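Local atomic coordinates of phenylalanine hydroxylase (Colwellia psychrerythraea, PDB entry 2V27), a protein that probably hydroxylates L-phenylalanine to L-tyrosine with molecular oxygen, tetrahydrobiopterin and a non-haem iron, the first step of phenylalanine degradation. Residues F88-F100 with N138-A150. Sequence-based numbering, arbitrary orientation. Where two conformers were deposited one is given.
Sequences FGEFFRLLSEKKF and NYTEAYGKMGLNA. With SO4 (sulfate ion), chain F.
Phe92 lays one face of its ring on the backbone of Gly147, whose CA sits 3.6 Å from the ring centroid in a CH-pi contact; a CB on Gly147 would strike the ring. The ring takes this place because its CG lies anti to the carbonyl carbon (chi1 -69°), and its CE2 meets CE2 of Tyr143 at 3.5 Å with the planes inclined at 36°. Gly144, again without a side chain, lets the axes of helices 88-96 and 138-147 approach to 7.1 Å. Here Leu95 drops its CB onto Gly144 CA and, in the conformer given, lays CD2 against Thr140 CG2. Small Ser96 suits the same crossing: its OG turns back to Arg93 O (2.7 Å) yet still touches the Leu148 methyls, while CB packs on Lys145 CG. Arg93 grips Glu90 side-on through NE and NH2, and NH1 reaches Glu97; both NH groups also hold a sulfate, probably from the crystallisation liquor. A methionine here would probably leave Glu90 free to turn and Glu97 relying on Lys99. A water donates to Ser96 O and Glu141 OE2. Lys98, at positive phi, is C-prime of the Schellman motif ending helix 88-96, whose 138° crossing, packed through two glycines, lies near the iron site of His122, His127 and Glu167.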
ATOM      1  N   PHE B  88     -19.946  -9.802 -10.675  1.00 19.63           N
ATOM      2  CA  PHE B  88     -19.085 -10.561 -11.594  1.00 18.44           C
ATOM      3  C   PHE B  88     -19.845 -11.250 -12.718  1.00 17.07           C
ATOM      4  O   PHE B  88     -19.383 -11.219 -13.870  1.00 15.57           O
ATOM      5  CB  PHE B  88     -18.334 -11.650 -10.853  1.00 19.24           C
ATOM      6  CG  PHE B  88     -17.029 -11.193 -10.252  1.00 22.51           C
ATOM      7  CD1 PHE B  88     -15.822 -11.530 -10.861  1.00 26.92           C
ATOM      8  CD2 PHE B  88     -17.009 -10.416  -9.090  1.00 28.26           C
ATOM      9  CE1 PHE B  88     -14.596 -11.119 -10.329  1.00 29.71           C
ATOM     10  CE2 PHE B  88     -15.787  -9.963  -8.544  1.00 28.15           C
ATOM     11  CZ  PHE B  88     -14.570 -10.313  -9.181  1.00 27.39           C
ATOM     12  N   GLY B  89     -20.982 -11.900 -12.405  1.00 16.88           N
ATOM     13  CA  GLY B  89     -21.724 -12.613 -13.448  1.00 15.78           C
ATOM     14  C   GLY B  89     -22.109 -11.706 -14.624  1.00 14.60           C
ATOM     15  O   GLY B  89     -21.853 -12.035 -15.793  1.00 15.54           O
ATOM     16  N   GLU B  90     -22.630 -10.539 -14.274  1.00 13.55           N
ATOM     17  CA  GLU B  90     -23.048  -9.564 -15.246  1.00 14.13           C
ATOM     18  C   GLU B  90     -21.846  -8.941 -15.970  1.00 12.92           C
ATOM     19  O   GLU B  90     -21.905  -8.723 -17.203  1.00 12.46           O
ATOM     20  CB  GLU B  90     -23.964  -8.529 -14.630  1.00 13.90           C
ATOM     21  CG  GLU B  90     -25.415  -9.047 -14.521  1.00 19.06           C
ATOM     22  CD  GLU B  90     -26.117  -9.118 -15.883  1.00 22.04           C
ATOM     23  OE1 GLU B  90     -26.100 -10.198 -16.557  1.00 21.44           O
ATOM     24  OE2 GLU B  90     -26.636  -8.063 -16.308  1.00 26.19           O
ATOM     25  N   PHE B  91     -20.741  -8.708 -15.259  1.00 13.25           N
ATOM     26  CA  PHE B  91     -19.542  -8.202 -15.927  1.00 11.92           C
ATOM     27  C   PHE B  91     -19.059  -9.145 -17.040  1.00 12.22           C
ATOM     28  O   PHE B  91     -18.830  -8.715 -18.180  1.00 10.40           O
ATOM     29  CB  PHE B  91     -18.432  -7.997 -14.897  1.00 12.90           C
ATOM     30  CG  PHE B  91     -17.203  -7.382 -15.492  1.00 13.71           C
ATOM     31  CD1 PHE B  91     -17.091  -5.989 -15.609  1.00 13.74           C
ATOM     32  CD2 PHE B  91     -16.158  -8.199 -15.945  1.00 17.36           C
ATOM     33  CE1 PHE B  91     -15.946  -5.412 -16.178  1.00 14.40           C
ATOM     34  CE2 PHE B  91     -15.016  -7.625 -16.523  1.00 17.95           C
ATOM     35  CZ  PHE B  91     -14.914  -6.246 -16.617  1.00 15.56           C
ATOM     36  N   PHE B  92     -18.912 -10.432 -16.716  1.00 10.50           N
ATOM     37  CA  PHE B  92     -18.547 -11.440 -17.712  1.00 10.26           C
ATOM     38  C   PHE B  92     -19.566 -11.479 -18.885  1.00  9.70           C
ATOM     39  O   PHE B  92     -19.198 -11.516 -20.060  1.00 10.76           O
ATOM     40  CB  PHE B  92     -18.366 -12.848 -17.113  1.00 10.43           C
ATOM     41  CG  PHE B  92     -17.163 -12.951 -16.229  1.00 13.00           C
ATOM     42  CD1 PHE B  92     -17.309 -13.127 -14.873  1.00 15.32           C
ATOM     43  CD2 PHE B  92     -15.898 -12.933 -16.777  1.00 14.21           C
ATOM     44  CE1 PHE B  92     -16.174 -13.231 -14.039  1.00 15.25           C
ATOM     45  CE2 PHE B  92     -14.737 -13.055 -15.938  1.00 14.95           C
ATOM     46  CZ  PHE B  92     -14.911 -13.182 -14.595  1.00 13.97           C
ATOM     47  N   ARG B  93     -20.850 -11.484 -18.546  1.00 10.19           N
ATOM     48  CA  ARG B  93     -21.885 -11.511 -19.588  1.00 10.22           C
ATOM     49  C   ARG B  93     -21.743 -10.314 -20.529  1.00 10.69           C
ATOM     50  O   ARG B  93     -21.740 -10.485 -21.796  1.00 10.24           O
ATOM     51  CB  ARG B  93     -23.261 -11.508 -18.925  1.00 11.60           C
ATOM     52  CG  ARG B  93     -24.424 -11.790 -19.898  1.00 13.59           C
ATOM     53  CD  ARG B  93     -25.003 -10.493 -20.492  1.00 12.00           C
ATOM     54  NE  ARG B  93     -25.742  -9.674 -19.535  1.00 11.76           N
ATOM     55  CZ  ARG B  93     -26.453  -8.610 -19.887  1.00 13.35           C
ATOM     56  NH1 ARG B  93     -26.516  -8.294 -21.171  1.00 10.74           N
ATOM     57  NH2 ARG B  93     -27.119  -7.882 -18.984  1.00 14.94           N
ATOM     58  N   LEU B  94     -21.604  -9.113 -19.959  1.00 10.57           N
ATOM     59  CA  LEU B  94     -21.419  -7.923 -20.835  1.00  9.10           C
ATOM     60  C   LEU B  94     -20.196  -8.034 -21.736  1.00  9.70           C
ATOM     61  O   LEU B  94     -20.315  -7.832 -22.956  1.00  9.48           O
ATOM     62  CB  LEU B  94     -21.471  -6.611 -20.061  1.00 10.11           C
ATOM     63  CG  LEU B  94     -22.842  -6.415 -19.371  1.00  9.47           C
ATOM     64  CD1 LEU B  94     -22.625  -5.312 -18.313  1.00  9.50           C
ATOM     65  CD2 LEU B  94     -23.931  -5.986 -20.404  1.00 11.30           C
ATOM     66  N   LEU B  95     -19.036  -8.348 -21.175  0.50 10.11           N
ATOM     67  CA  LEU B  95     -17.850  -8.493 -22.052  0.50 10.01           C
ATOM     68  C   LEU B  95     -18.051  -9.565 -23.116  0.50  9.92           C
ATOM     69  O   LEU B  95     -17.581  -9.409 -24.266  0.50 10.43           O
ATOM     70  CB  LEU B  95     -16.552  -8.769 -21.287  0.50 10.21           C
ATOM     71  CG  LEU B  95     -15.752  -7.534 -20.879  0.50 10.20           C
ATOM     72  CD1 LEU B  95     -16.504  -6.670 -19.873  0.50 10.07           C
ATOM     73  CD2 LEU B  95     -14.382  -8.043 -20.330  0.50  9.43           C
ATOM     74  N   SER B  96     -18.725 -10.663 -22.753  1.00 10.59           N
ATOM     75  CA  SER B  96     -18.935 -11.741 -23.726  1.00 10.40           C
ATOM     76  C   SER B  96     -19.794 -11.287 -24.891  1.00 10.26           C
ATOM     77  O   SER B  96     -19.755 -11.921 -25.949  1.00 12.01           O
ATOM     78  CB  SER B  96     -19.551 -13.007 -23.112  1.00  9.93           C
ATOM     79  OG  SER B  96     -20.922 -12.828 -22.831  1.00 10.93           O
ATOM     80  N   GLU B  97     -20.569 -10.225 -24.658  1.00  9.58           N
ATOM     81  CA  GLU B  97     -21.434  -9.606 -25.668  1.00 10.00           C
ATOM     82  C   GLU B  97     -20.801  -8.352 -26.290  1.00  9.38           C
ATOM     83  O   GLU B  97     -21.472  -7.596 -27.003  1.00 10.24           O
ATOM     84  CB  GLU B  97     -22.796  -9.285 -25.080  1.00 10.39           C
ATOM     85  CG  GLU B  97     -23.605 -10.514 -24.641  1.00  9.48           C
ATOM     86  CD  GLU B  97     -24.983 -10.170 -24.033  1.00 11.12           C
ATOM     87  OE1 GLU B  97     -25.248  -9.002 -23.677  1.00 12.22           O
ATOM     88  OE2 GLU B  97     -25.784 -11.108 -23.922  1.00 11.97           O
ATOM     89  N   LYS B  98     -19.500  -8.123 -26.037  1.00  9.95           N
ATOM     90  CA  LYS B  98     -18.777  -6.950 -26.593  1.00  9.94           C
ATOM     91  C   LYS B  98     -19.433  -5.633 -26.141  1.00  8.39           C
ATOM     92  O   LYS B  98     -19.479  -4.630 -26.871  1.00  9.42           O
ATOM     93  CB  LYS B  98     -18.547  -7.037 -28.125  1.00  9.75           C
ATOM     94  CG  LYS B  98     -18.025  -8.401 -28.546  1.00  9.01           C
ATOM     95  CD  LYS B  98     -18.092  -8.710 -30.037  1.00 13.57           C
ATOM     96  CE  LYS B  98     -17.298  -7.749 -30.838  1.00 15.25           C
ATOM     97  NZ  LYS B  98     -17.265  -8.115 -32.346  1.00 14.72           N
ATOM     98  N   LYS B  99     -19.845  -5.641 -24.871  1.00  7.51           N
ATOM     99  CA  LYS B  99     -20.352  -4.478 -24.175  1.00  8.47           C
ATOM    100  C   LYS B  99     -19.414  -4.172 -22.994  1.00 10.28           C
ATOM    101  O   LYS B  99     -19.264  -4.983 -22.073  1.00  9.85           O
ATOM    102  CB  LYS B  99     -21.770  -4.769 -23.680  1.00  9.86           C
ATOM    103  CG  LYS B  99     -22.782  -4.921 -24.836  1.00 11.09           C
ATOM    104  CD  LYS B  99     -24.014  -5.671 -24.354  1.00  8.01           C
ATOM    105  CE  LYS B  99     -24.908  -5.976 -25.613  1.00 11.65           C
ATOM    106  NZ  LYS B  99     -26.129  -6.782 -25.243  1.00 12.75           N
ATOM    107  N   PHE B 100     -18.750  -3.025 -23.065  1.00  9.42           N
ATOM    108  CA  PHE B 100     -17.807  -2.639 -21.999  1.00 10.37           C
ATOM    109  C   PHE B 100     -18.489  -1.727 -20.980  1.00 10.17           C
ATOM    110  O   PHE B 100     -18.882  -0.628 -21.314  1.00  9.89           O
ATOM    111  CB  PHE B 100     -16.589  -1.935 -22.599  1.00 10.58           C
ATOM    112  CG  PHE B 100     -15.391  -1.908 -21.655  1.00 10.00           C
ATOM    113  CD1 PHE B 100     -14.712  -3.075 -21.387  1.00 11.17           C
ATOM    114  CD2 PHE B 100     -15.022  -0.743 -20.999  1.00 14.02           C
ATOM    115  CE1 PHE B 100     -13.603  -3.112 -20.481  1.00 14.02           C
ATOM    116  CE2 PHE B 100     -13.923  -0.758 -20.071  1.00 13.00           C
ATOM    117  CZ  PHE B 100     -13.237  -1.955 -19.825  1.00 12.81           C
ATOM    118  N   ASN B 138     -10.623  -8.548 -29.074  1.00  9.14           N
ATOM    119  CA  ASN B 138     -10.958  -9.985 -29.157  1.00  9.72           C
ATOM    120  C   ASN B 138     -10.551 -10.681 -27.863  1.00  9.54           C
ATOM    121  O   ASN B 138     -11.238 -11.578 -27.406  1.00  9.47           O
ATOM    122  CB  ASN B 138     -10.345 -10.685 -30.370  1.00 10.76           C
ATOM    123  CG  ASN B 138     -10.901 -10.187 -31.687  1.00 13.54           C
ATOM    124  OD1 ASN B 138     -12.008  -9.618 -31.759  1.00 17.78           O
ATOM    125  ND2 ASN B 138     -10.105 -10.367 -32.733  1.00 15.79           N
ATOM    126  N   TYR B 139      -9.429 -10.296 -27.275  1.00  9.24           N
ATOM    127  CA  TYR B 139      -8.984 -10.879 -26.007  1.00  9.00           C
ATOM    128  C   TYR B 139     -10.005 -10.547 -24.895  1.00  9.73           C
ATOM    129  O   TYR B 139     -10.365 -11.426 -24.096  1.00 10.45           O
ATOM    130  CB  TYR B 139      -7.565 -10.374 -25.684  1.00  9.09           C
ATOM    131  CG  TYR B 139      -7.131 -10.661 -24.262  1.00  8.99           C
ATOM    132  CD1 TYR B 139      -6.693 -11.941 -23.906  1.00  9.61           C
ATOM    133  CD2 TYR B 139      -7.175  -9.660 -23.282  1.00  9.95           C
ATOM    134  CE1 TYR B 139      -6.306 -12.237 -22.625  1.00 11.35           C
ATOM    135  CE2 TYR B 139      -6.795  -9.929 -21.971  1.00  8.41           C
ATOM    136  CZ  TYR B 139      -6.381 -11.207 -21.632  1.00  8.91           C
ATOM    137  OH  TYR B 139      -5.924 -11.424 -20.326  1.00  8.74           O
ATOM    138  N   THR B 140     -10.482  -9.310 -24.854  1.00  9.49           N
ATOM    139  CA  THR B 140     -11.452  -8.906 -23.867  1.00  9.09           C
ATOM    140  C   THR B 140     -12.759  -9.690 -24.009  1.00  9.99           C
ATOM    141  O   THR B 140     -13.381 -10.107 -23.005  1.00  9.27           O
ATOM    142  CB  THR B 140     -11.644  -7.382 -23.918  1.00  8.79           C
ATOM    143  OG1 THR B 140     -10.365  -6.731 -23.816  1.00  8.05           O
ATOM    144  CG2 THR B 140     -12.547  -6.878 -22.822  1.00  9.60           C
ATOM    145  N   GLU B 141     -13.211  -9.854 -25.243  1.00  8.38           N
ATOM    146  CA  GLU B 141     -14.387 -10.700 -25.464  1.00 10.06           C
ATOM    147  C   GLU B 141     -14.146 -12.157 -24.972  1.00  9.70           C
ATOM    148  O   GLU B 141     -15.035 -12.745 -24.323  1.00 10.48           O
ATOM    149  CB  GLU B 141     -14.714 -10.690 -26.960  1.00 10.27           C
ATOM    150  CG  GLU B 141     -15.949 -11.547 -27.334  1.00 12.20           C
ATOM    151  CD  GLU B 141     -16.135 -11.662 -28.833  1.00 12.16           C
ATOM    152  OE1 GLU B 141     -15.372 -11.055 -29.595  1.00 13.62           O
ATOM    153  OE2 GLU B 141     -17.110 -12.339 -29.253  1.00 15.16           O
ATOM    154  N   ALA B 142     -13.006 -12.718 -25.316  1.00  9.00           N
ATOM    155  CA  ALA B 142     -12.686 -14.095 -24.926  1.00  9.94           C
ATOM    156  C   ALA B 142     -12.622 -14.176 -23.407  1.00 10.00           C
ATOM    157  O   ALA B 142     -13.073 -15.168 -22.786  1.00  9.41           O
ATOM    158  CB  ALA B 142     -11.372 -14.527 -25.529  1.00 10.41           C
ATOM    159  N   TYR B 143     -12.099 -13.132 -22.748  1.00  8.49           N
ATOM    160  CA  TYR B 143     -11.999 -13.128 -21.302  1.00 10.42           C
ATOM    161  C   TYR B 143     -13.427 -13.196 -20.726  1.00  9.07           C
ATOM    162  O   TYR B 143     -13.739 -13.940 -19.769  1.00 11.47           O
ATOM    163  CB  TYR B 143     -11.225 -11.878 -20.839  1.00  9.73           C
ATOM    164  CG  TYR B 143     -11.338 -11.716 -19.356  1.00  7.31           C
ATOM    165  CD1 TYR B 143     -10.418 -12.369 -18.499  1.00 10.20           C
ATOM    166  CD2 TYR B 143     -12.354 -10.935 -18.754  1.00  8.17           C
ATOM    167  CE1 TYR B 143     -10.500 -12.261 -17.100  1.00 10.10           C
ATOM    168  CE2 TYR B 143     -12.433 -10.815 -17.336  1.00  8.69           C
ATOM    169  CZ  TYR B 143     -11.493 -11.514 -16.497  1.00  9.39           C
ATOM    170  OH  TYR B 143     -11.565 -11.452 -15.139  1.00 10.67           O
ATOM    171  N   GLY B 144     -14.339 -12.387 -21.290  1.00  9.13           N
ATOM    172  CA  GLY B 144     -15.715 -12.424 -20.836  1.00 10.59           C
ATOM    173  C   GLY B 144     -16.291 -13.837 -20.988  1.00 10.69           C
ATOM    174  O   GLY B 144     -16.953 -14.327 -20.065  1.00 10.51           O
ATOM    175  N   LYS B 145     -16.029 -14.481 -22.128  1.00 10.71           N
ATOM    176  CA  LYS B 145     -16.523 -15.857 -22.311  1.00 12.14           C
ATOM    177  C   LYS B 145     -15.937 -16.838 -21.277  1.00 11.68           C
ATOM    178  O   LYS B 145     -16.627 -17.763 -20.869  1.00 12.41           O
ATOM    179  CB  LYS B 145     -16.290 -16.310 -23.730  1.00 12.55           C
ATOM    180  CG  LYS B 145     -17.203 -15.567 -24.692  1.00 14.86           C
ATOM    181  CD  LYS B 145     -16.816 -15.877 -26.140  1.00 19.93           C
ATOM    182  CE  LYS B 145     -17.767 -15.213 -27.156  1.00 22.35           C
ATOM    183  NZ  LYS B 145     -17.291 -15.306 -28.605  1.00 22.65           N
ATOM    184  N   MET B 146     -14.674 -16.647 -20.883  1.00 12.49           N
ATOM    185  CA  MET B 146     -14.035 -17.524 -19.902  1.00 13.41           C
ATOM    186  C   MET B 146     -14.788 -17.549 -18.574  1.00 11.96           C
ATOM    187  O   MET B 146     -14.872 -18.605 -17.942  1.00 13.13           O
ATOM    188  CB  MET B 146     -12.585 -17.085 -19.636  1.00 12.97           C
ATOM    189  CG  MET B 146     -11.605 -17.167 -20.755  1.00 15.92           C
ATOM    190  SD  MET B 146     -10.064 -16.382 -20.158  1.00 17.03           S
ATOM    191  CE  MET B 146      -9.314 -16.124 -21.758  1.00 19.04           C
ATOM    192  N   GLY B 147     -15.356 -16.426 -18.142  1.00 11.39           N
ATOM    193  CA  GLY B 147     -16.008 -16.355 -16.831  1.00 12.05           C
ATOM    194  C   GLY B 147     -17.459 -16.807 -16.768  1.00 14.13           C
ATOM    195  O   GLY B 147     -17.989 -16.990 -15.672  1.00 12.82           O
ATOM    196  N   LEU B 148     -18.109 -16.974 -17.936  1.00 13.67           N
ATOM    197  CA  LEU B 148     -19.565 -17.221 -17.927  1.00 15.54           C
ATOM    198  C   LEU B 148     -19.978 -18.432 -17.085  1.00 17.07           C
ATOM    199  O   LEU B 148     -20.960 -18.348 -16.335  1.00 17.56           O
ATOM    200  CB  LEU B 148     -20.100 -17.355 -19.349  1.00 14.78           C
ATOM    201  CG  LEU B 148     -19.924 -16.112 -20.238  1.00 13.21           C
ATOM    202  CD1 LEU B 148     -20.370 -16.446 -21.679  1.00 13.37           C
ATOM    203  CD2 LEU B 148     -20.715 -14.929 -19.685  1.00 13.16           C
ATOM    204  N   ASN B 149     -19.251 -19.535 -17.193  1.00 18.00           N
ATOM    205  CA  ASN B 149     -19.564 -20.675 -16.315  1.00 20.76           C
ATOM    206  C   ASN B 149     -18.535 -20.968 -15.258  1.00 21.35           C
ATOM    207  O   ASN B 149     -18.476 -22.086 -14.759  1.00 24.11           O
ATOM    208  CB  ASN B 149     -19.750 -21.918 -17.139  1.00 22.13           C
ATOM    209  CG  ASN B 149     -21.049 -21.910 -17.852  1.00 24.83           C
ATOM    210  OD1 ASN B 149     -22.092 -22.265 -17.282  0.50 30.37           O
ATOM    211  ND2 ASN B 149     -21.026 -21.473 -19.113  1.00 34.21           N
ATOM    212  N   ALA B 150     -17.712 -19.987 -14.928  1.00 20.63           N
ATOM    213  CA  ALA B 150     -16.643 -20.155 -13.953  1.00 19.81           C
ATOM    214  C   ALA B 150     -17.222 -20.255 -12.556  1.00 19.33           C
ATOM    215  O   ALA B 150     -18.232 -19.588 -12.235  1.00 19.46           O
ATOM    216  CB  ALA B 150     -15.698 -18.963 -14.024  1.00 18.15           C
TER
HETATM  217  S   SO4 F3009     -28.666  -5.763 -22.679  1.00 12.87           S
HETATM  218  O1  SO4 F3009     -28.015  -5.838 -21.331  1.00 13.63           O
HETATM  219  O2  SO4 F3009     -29.892  -4.961 -22.472  1.00 13.40           O
HETATM  220  O3  SO4 F3009     -27.800  -5.144 -23.688  1.00 13.66           O
HETATM  221  O4  SO4 F3009     -28.981  -7.172 -23.091  1.00 13.98           O
HETATM  222  O   HOH W   1     -19.631 -11.883 -28.569  1.00 19.94           O
HETATM  223  O   HOH W   2     -15.793 -10.656 -32.434  1.00 22.47           O